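Local structure of ruler protein (Pseudomonas aeruginosa, 5CUK) at residues G23-A28 against Q85-E90; V50-L53 against Q58-I61; E79-L84 against Q91-T96. The protein is a type III secretion ruler protein that probably senses needle length, its C-terminal FliK-like domain described here probably helping to switch substrate specificity. All coordinates share one frame; numbering follows the deposited sequence.

Interaction 1 of 3, residues G23-A28 against Q85-E90; sequences GRIQVA and QRLHPE
Ile25 holds its ethyl branch extended (chi1 -73°, chi2 173°) and so pushes CD1 out from helix 11-29, while CG2, anti to the backbone N, drops to the side where His88 lies. His88 in turn sets CG opposite its own N (chi1 -176°), which carries the ring alongside Ile25, with ND1 level with CG2. The ethyl tip meets Leu87, Ile25 CD1 lying 4.0 Å from Leu87 CD2, and it also rests 4.2 Å from His88 CB. The second methyl serves the ring: Ile25 CG2 comes at a slant to within 3.9 Å of His88 ND1. One isoleucine thus spans the last turn of helix 77-87 and the first residue past it, where the chain leaves helical geometry. Glu90 folds back from the following turn and puts OE1 3.4 Å above the plane of the His88 ring, offset toward its rim; a nearby carboxylate may favour a protonated imidazole. With only 112 Å² buried, this is a thin surface contact. Deeper in, Ile25 and His88 both lean on Leu59 of the sheet, and Leu87 also touches Leu18. A glycerol, probably from the crystallisation liquor, sits beside the His88 side chain and bonds to Ile25 O. The contact joins the C-terminal ends of two helices that pack on the same face of the four-stranded mixed sheet of this FliK-like domain.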
# COMPACT_ATOMS: atom_id res chain seq x y z
N GLY A 23 5.68 -7.14 2.36
CA GLY A 23 6.86 -6.98 3.20
C GLY A 23 6.59 -6.12 4.45
O GLY A 23 7.00 -6.48 5.54
N ARG A 24 5.91 -4.98 4.29
CA ARG A 24 5.73 -4.05 5.41
C ARG A 24 4.79 -4.65 6.45
O ARG A 24 4.90 -4.36 7.65
CB ARG A 24 5.19 -2.72 4.93
CG ARG A 24 6.03 -2.02 3.84
CD ARG A 24 7.42 -1.70 4.36
NE ARG A 24 8.41 -2.66 3.89
CZ ARG A 24 9.56 -2.95 4.52
NH1 ARG A 24 9.91 -2.34 5.66
NH2 ARG A 24 10.38 -3.85 3.97
N ILE A 25 3.86 -5.47 5.98
CA ILE A 25 2.92 -6.08 6.87
C ILE A 25 3.71 -6.99 7.78
O ILE A 25 3.54 -6.96 8.99
CB ILE A 25 1.82 -6.84 6.12
CG1 ILE A 25 0.86 -5.86 5.46
CG2 ILE A 25 1.01 -7.64 7.07
CD1 ILE A 25 -0.19 -6.53 4.55
N GLN A 26 4.61 -7.77 7.20
CA GLN A 26 5.43 -8.66 7.99
C GLN A 26 6.35 -7.89 8.91
O GLN A 26 6.48 -8.29 10.05
CB GLN A 26 6.26 -9.59 7.12
CG GLN A 26 5.48 -10.58 6.28
CD GLN A 26 6.39 -11.59 5.60
OE1 GLN A 26 7.27 -12.19 6.26
NE2 GLN A 26 6.22 -11.76 4.29
N VAL A 27 6.99 -6.81 8.47
CA VAL A 27 7.87 -6.10 9.43
C VAL A 27 7.06 -5.62 10.64
O VAL A 27 7.50 -5.72 11.78
CB VAL A 27 8.58 -4.91 8.84
CG1 VAL A 27 9.38 -4.17 9.90
CG2 VAL A 27 9.46 -5.33 7.66
N ALA A 28 5.87 -5.11 10.37
CA ALA A 28 5.08 -4.42 11.38
C ALA A 28 4.48 -5.38 12.42
O ALA A 28 4.19 -4.99 13.56
CB ALA A 28 3.99 -3.61 10.72
N GLN A 85 -6.84 -6.29 0.48
CA GLN A 85 -7.68 -6.99 1.45
C GLN A 85 -7.47 -8.49 1.36
O GLN A 85 -7.39 -9.18 2.38
CB GLN A 85 -9.16 -6.67 1.27
CG GLN A 85 -10.05 -7.29 2.37
CD GLN A 85 -9.66 -6.82 3.76
OE1 GLN A 85 -10.07 -5.76 4.20
NE2 GLN A 85 -8.83 -7.59 4.43
N ARG A 86 -7.33 -8.99 0.13
CA ARG A 86 -7.21 -10.44 -0.08
C ARG A 86 -5.84 -10.93 0.35
O ARG A 86 -5.66 -12.09 0.70
CB ARG A 86 -7.46 -10.81 -1.54
CG ARG A 86 -8.79 -10.29 -2.10
CD ARG A 86 -9.07 -10.91 -3.47
NE ARG A 86 -10.10 -10.22 -4.24
CZ ARG A 86 -10.09 -10.15 -5.57
NH1 ARG A 86 -9.10 -10.72 -6.27
NH2 ARG A 86 -11.07 -9.54 -6.22
N LEU A 87 -4.90 -9.99 0.33
CA LEU A 87 -3.54 -10.18 0.80
C LEU A 87 -3.46 -10.36 2.34
O LEU A 87 -2.55 -11.03 2.87
CB LEU A 87 -2.75 -8.95 0.33
CG LEU A 87 -1.24 -8.79 0.16
CD1 LEU A 87 -0.98 -7.38 -0.26
CD2 LEU A 87 -0.53 -9.07 1.47
N HIS A 88 -4.41 -9.76 3.05
CA HIS A 88 -4.42 -9.77 4.52
C HIS A 88 -5.83 -10.02 5.06
O HIS A 88 -6.50 -9.10 5.53
CB HIS A 88 -3.89 -8.43 5.04
CG HIS A 88 -3.77 -8.35 6.53
ND1 HIS A 88 -2.72 -8.89 7.22
CD2 HIS A 88 -4.55 -7.73 7.45
CE1 HIS A 88 -2.86 -8.64 8.51
NE2 HIS A 88 -3.97 -7.94 8.68
N PRO A 89 -6.32 -11.25 4.96
CA PRO A 89 -7.72 -11.52 5.30
C PRO A 89 -8.00 -11.45 6.81
O PRO A 89 -9.15 -11.44 7.21
CB PRO A 89 -7.95 -12.95 4.79
CG PRO A 89 -6.87 -13.15 3.77
CD PRO A 89 -5.69 -12.42 4.32
N GLU A 90 -6.96 -11.35 7.62
CA GLU A 90 -7.12 -11.41 9.08
C GLU A 90 -7.88 -10.23 9.68
O GLU A 90 -8.50 -10.37 10.72
CB GLU A 90 -5.76 -11.50 9.76
CG GLU A 90 -4.96 -12.75 9.42
CD GLU A 90 -4.13 -12.60 8.16
OE1 GLU A 90 -4.48 -11.77 7.30
OE2 GLU A 90 -3.11 -13.31 8.05

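Interaction 2 of 3, residues V50-L53 against Q58-I61; sequences VQVL and QLQI
Leu53 and Gln60 form a hydrogen-bonded antiparallel pair, and both of its backbone bonds are made. Leu53 N donates to Gln60 O at 2.8 Å, and Gln60 N returns a bond to Leu53 O at 2.9 Å. One step along, Val52 and Ile61 make a non-hydrogen-bonded pair, accompanied by CA-H...O contacts, from Val52 CA to Gln60 O at 3.1 Å and from Ile61 CA to Gln51 O at 3.4 Å. These are facing strands of the β-hairpin 46-54/59-65, the middle pair of the sheet. On the packed face, Val52, Leu59 and Ile61 lie under helix 11-29; Val52 CG1 stands 4.3 Å from Ile61 CG1, and Leu59 CD1 reaches across to 3.6 Å from Leu53 O. The other face is looser and wetter. There Leu53 and Gln60 run side by side, Leu53 CD2 resting 3.6 Å from the amide oxygen Gln60 OE1. A water takes a bond from Gln58 NE2 at 2.6 Å and lies within bonding distance of Gln60 OE1 and Leu53 O, though it has more acceptors around it than protons to give. Gln51, also on this side, bonds to Arg37 through OE1 and reaches Val52 O from above its carbonyl plane with NE2.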
# COMPACT_ATOMS: atom_id res chain seq x y z
N VAL A 50 5.44 3.44 1.16
CA VAL A 50 4.41 2.58 1.74
C VAL A 50 4.48 2.63 3.26
O VAL A 50 5.51 2.41 3.82
CB VAL A 50 4.57 1.13 1.28
CG1 VAL A 50 3.49 0.27 1.90
CG2 VAL A 50 4.50 1.06 -0.22
N GLN A 51 3.38 2.94 3.92
CA GLN A 51 3.33 2.90 5.38
C GLN A 51 2.18 2.00 5.81
O GLN A 51 1.09 2.09 5.23
CB GLN A 51 3.15 4.31 5.98
CG GLN A 51 2.95 4.35 7.51
CD GLN A 51 4.27 4.30 8.26
OE1 GLN A 51 5.13 5.17 8.08
NE2 GLN A 51 4.46 3.28 9.08
N VAL A 52 2.42 1.11 6.77
CA VAL A 52 1.33 0.33 7.29
C VAL A 52 1.33 0.51 8.81
O VAL A 52 2.36 0.82 9.41
CB VAL A 52 1.39 -1.18 6.94
CG1 VAL A 52 1.96 -1.42 5.55
CG2 VAL A 52 2.17 -1.95 7.96
N LEU A 53 0.15 0.40 9.40
CA LEU A 53 -0.01 0.51 10.84
C LEU A 53 -0.99 -0.54 11.22
O LEU A 53 -2.14 -0.57 10.79
CB LEU A 53 -0.50 1.88 11.30
CG LEU A 53 -0.69 1.97 12.81
CD1 LEU A 53 0.68 1.83 13.47
CD2 LEU A 53 -1.35 3.27 13.19
N GLN A 58 -8.22 -3.27 12.80
CA GLN A 58 -7.91 -2.89 11.40
C GLN A 58 -6.43 -2.80 11.05
O GLN A 58 -5.59 -2.56 11.92
CB GLN A 58 -8.55 -1.54 11.05
CG GLN A 58 -7.79 -0.30 11.55
CD GLN A 58 -7.82 -0.14 13.07
OE1 GLN A 58 -8.89 -0.04 13.68
NE2 GLN A 58 -6.65 -0.11 13.68
N LEU A 59 -6.12 -2.96 9.77
CA LEU A 59 -4.78 -2.73 9.30
C LEU A 59 -4.81 -1.59 8.32
O LEU A 59 -5.49 -1.69 7.29
CB LEU A 59 -4.18 -3.96 8.67
CG LEU A 59 -2.84 -3.66 7.98
CD1 LEU A 59 -1.70 -3.67 9.00
CD2 LEU A 59 -2.55 -4.62 6.83
N GLN A 60 -4.11 -0.51 8.65
CA GLN A 60 -4.08 0.71 7.85
C GLN A 60 -2.90 0.73 6.91
O GLN A 60 -1.77 0.48 7.33
CB GLN A 60 -4.02 1.93 8.76
CG GLN A 60 -5.34 2.24 9.41
CD GLN A 60 -5.22 3.34 10.42
OE1 GLN A 60 -4.47 3.22 11.38
NE2 GLN A 60 -5.93 4.43 10.20
N ILE A 61 -3.16 1.05 5.64
CA ILE A 61 -2.13 1.13 4.59
C ILE A 61 -2.26 2.48 3.91
O ILE A 61 -3.34 2.84 3.43
CB ILE A 61 -2.26 -0.00 3.55
CG1 ILE A 61 -2.14 -1.35 4.24
CG2 ILE A 61 -1.21 0.13 2.40
CD1 ILE A 61 -2.65 -2.49 3.45
O HOH W 1 -4.51 0.70 12.40

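Interaction 3 of 3, residues E79-L84 against Q91-T96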
# COMPACT_ATOMS: atom_id res chain seq x y z
N GLU A 79 -9.74 -1.36 -7.16
CA GLU A 79 -8.92 -2.55 -7.44
C GLU A 79 -7.83 -2.73 -6.38
O GLU A 79 -7.45 -3.84 -6.01
CB GLU A 79 -8.27 -2.48 -8.84
CG GLU A 79 -7.20 -3.56 -9.09
CD GLU A 79 -6.25 -3.28 -10.29
OE1 GLU A 79 -5.76 -4.25 -10.89
OE2 GLU A 79 -5.98 -2.09 -10.63
N LEU A 80 -7.28 -1.61 -5.94
CA LEU A 80 -6.15 -1.71 -5.05
C LEU A 80 -6.61 -2.22 -3.65
O LEU A 80 -6.07 -3.21 -3.16
CB LEU A 80 -5.43 -0.36 -4.96
CG LEU A 80 -4.08 -0.56 -4.28
CD1 LEU A 80 -3.31 -1.66 -4.99
CD2 LEU A 80 -3.30 0.75 -4.24
N LEU A 81 -7.61 -1.56 -3.05
CA LEU A 81 -8.23 -2.02 -1.81
C LEU A 81 -8.49 -3.52 -1.82
O LEU A 81 -8.16 -4.26 -0.89
CB LEU A 81 -9.55 -1.28 -1.60
CG LEU A 81 -10.35 -1.71 -0.36
CD1 LEU A 81 -9.50 -1.65 0.87
CD2 LEU A 81 -11.60 -0.86 -0.14
N GLU A 82 -9.06 -3.96 -2.92
CA GLU A 82 -9.60 -5.29 -3.02
C GLU A 82 -8.51 -6.35 -3.05
O GLU A 82 -8.68 -7.41 -2.47
CB GLU A 82 -10.47 -5.37 -4.26
CG GLU A 82 -10.68 -6.76 -4.80
CD GLU A 82 -11.56 -6.73 -6.04
OE1 GLU A 82 -11.64 -5.66 -6.68
OE2 GLU A 82 -12.17 -7.78 -6.34
N ARG A 83 -7.41 -6.04 -3.72
CA ARG A 83 -6.26 -6.94 -3.74
C ARG A 83 -5.46 -6.89 -2.45
O ARG A 83 -4.83 -7.85 -2.06
CB ARG A 83 -5.33 -6.58 -4.90
CG ARG A 83 -6.03 -6.55 -6.26
CD ARG A 83 -6.45 -7.98 -6.61
NE ARG A 83 -5.30 -8.90 -6.60
CZ ARG A 83 -4.69 -9.29 -7.71
NH1 ARG A 83 -5.14 -8.85 -8.88
NH2 ARG A 83 -3.65 -10.14 -7.66
N LEU A 84 -5.41 -5.73 -1.83
CA LEU A 84 -4.70 -5.63 -0.57
C LEU A 84 -5.51 -6.42 0.48
O LEU A 84 -4.94 -7.19 1.22
CB LEU A 84 -4.50 -4.18 -0.17
CG LEU A 84 -3.55 -3.43 -1.10
CD1 LEU A 84 -3.67 -1.95 -0.89
CD2 LEU A 84 -2.14 -3.90 -0.84
N GLN A 91 -7.79 -9.06 9.04
CA GLN A 91 -8.48 -7.86 9.50
C GLN A 91 -8.96 -7.01 8.34
O GLN A 91 -8.41 -7.10 7.24
CB GLN A 91 -7.59 -6.98 10.37
CG GLN A 91 -6.51 -7.65 11.17
CD GLN A 91 -5.67 -6.61 11.88
OE1 GLN A 91 -6.10 -6.03 12.88
NE2 GLN A 91 -4.50 -6.32 11.32
N PRO A 92 -9.97 -6.17 8.58
CA PRO A 92 -10.35 -5.16 7.59
C PRO A 92 -9.16 -4.28 7.24
O PRO A 92 -8.40 -3.86 8.12
CB PRO A 92 -11.44 -4.36 8.30
CG PRO A 92 -12.06 -5.33 9.22
CD PRO A 92 -10.91 -6.18 9.72
N VAL A 93 -8.98 -4.01 5.94
CA VAL A 93 -7.92 -3.13 5.48
C VAL A 93 -8.49 -1.72 5.29
O VAL A 93 -9.59 -1.56 4.80
CB VAL A 93 -7.28 -3.65 4.15
CG1 VAL A 93 -6.74 -2.49 3.31
CG2 VAL A 93 -6.19 -4.69 4.45
N GLN A 94 -7.74 -0.70 5.68
CA GLN A 94 -8.13 0.66 5.41
C GLN A 94 -7.03 1.30 4.59
O GLN A 94 -5.89 1.41 5.04
CB GLN A 94 -8.40 1.42 6.70
CG GLN A 94 -9.35 0.65 7.64
CD GLN A 94 -9.86 1.48 8.83
OE1 GLN A 94 -9.59 2.68 8.92
NE2 GLN A 94 -10.62 0.83 9.71
N LEU A 95 -7.39 1.69 3.37
CA LEU A 95 -6.47 2.21 2.36
C LEU A 95 -6.59 3.71 2.23
O LEU A 95 -7.68 4.22 2.05
CB LEU A 95 -6.74 1.56 1.00
CG LEU A 95 -5.91 2.12 -0.14
CD1 LEU A 95 -4.44 1.81 0.08
CD2 LEU A 95 -6.39 1.60 -1.51
N THR A 96 -5.47 4.41 2.34
CA THR A 96 -5.46 5.84 2.16
C THR A 96 -4.27 6.30 1.28
O THR A 96 -3.27 5.57 1.15
CB THR A 96 -5.40 6.57 3.50
OG1 THR A 96 -4.23 6.12 4.20
CG2 THR A 96 -6.62 6.24 4.36
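Leu95 and Leu81 meet through flat groups that are peptides, since no ring takes part. Leu95 CD2 lies over a face of the Leu80-Leu81 peptide, 3.7 Å from Leu81 N. In exchange, Leu81 CD1 sits over a face of the Val93-Gln94 peptide, 3.9 Å from Val93 O, so each methyl comes from above a plane and touches without bonding. Leu81 owes its reach to a CG set anti to the backbone N (chi1 177°): the side chain starts out along the strand's flank and brings CD1 to 3.8 Å from Val93 CG1, the two side chains sliding past each other in opposite directions. Leu95 fills the centre, with CD2 also 4.1 Å from Leu80 CB and CD1 4.0 Å from Leu84 CD1, where the two leucines cross at about a right angle. Leu84 and Leu80 continue the core onto Leu18 and Leu14 of helix 11-29, and Val93 onto Ile61 of the next strand. At the end near the turn, the Gln85 amide bonds Val93 N through OE1 and Gln91 O through NE2, tying the start of the strand to the helix. Segment 79-84 runs at 147° to strand segment 93-96; helix 77-87 is the last part of the helical crossover from strand 59-65 to its parallel neighbour. The side chains that meet are all aliphatic, and no polar bond joins the two segments, so the contact probably owes its stability to dispersion and the exclusion of water, and its specificity to side-chain shape.

Overall arrangement
From the N terminus, helix 11-29 contributes 23-28, whose partner 85-90 comes only after three strands, helix 67-75 and most of helix 77-87, so interaction 1 closes the longest loop. Nested inside it, interaction 2 closes the short hairpin turn between 50-53 and 58-61. Interaction 3 opens later in the chain: 79-84 precedes 85-90 and 91-96 follows it, so interactions 1 and 3 cross while sharing helix 77-87. Backbone bonds between Ile61 and strand 93-99 carry the sheet from interaction 2 into interaction 3, and Arg24 and Ala28 pack on Val52 between interactions 1 and 2. Together the three bind helices 11-29 and 77-87 and three neighbouring strands into one compact α/β unit.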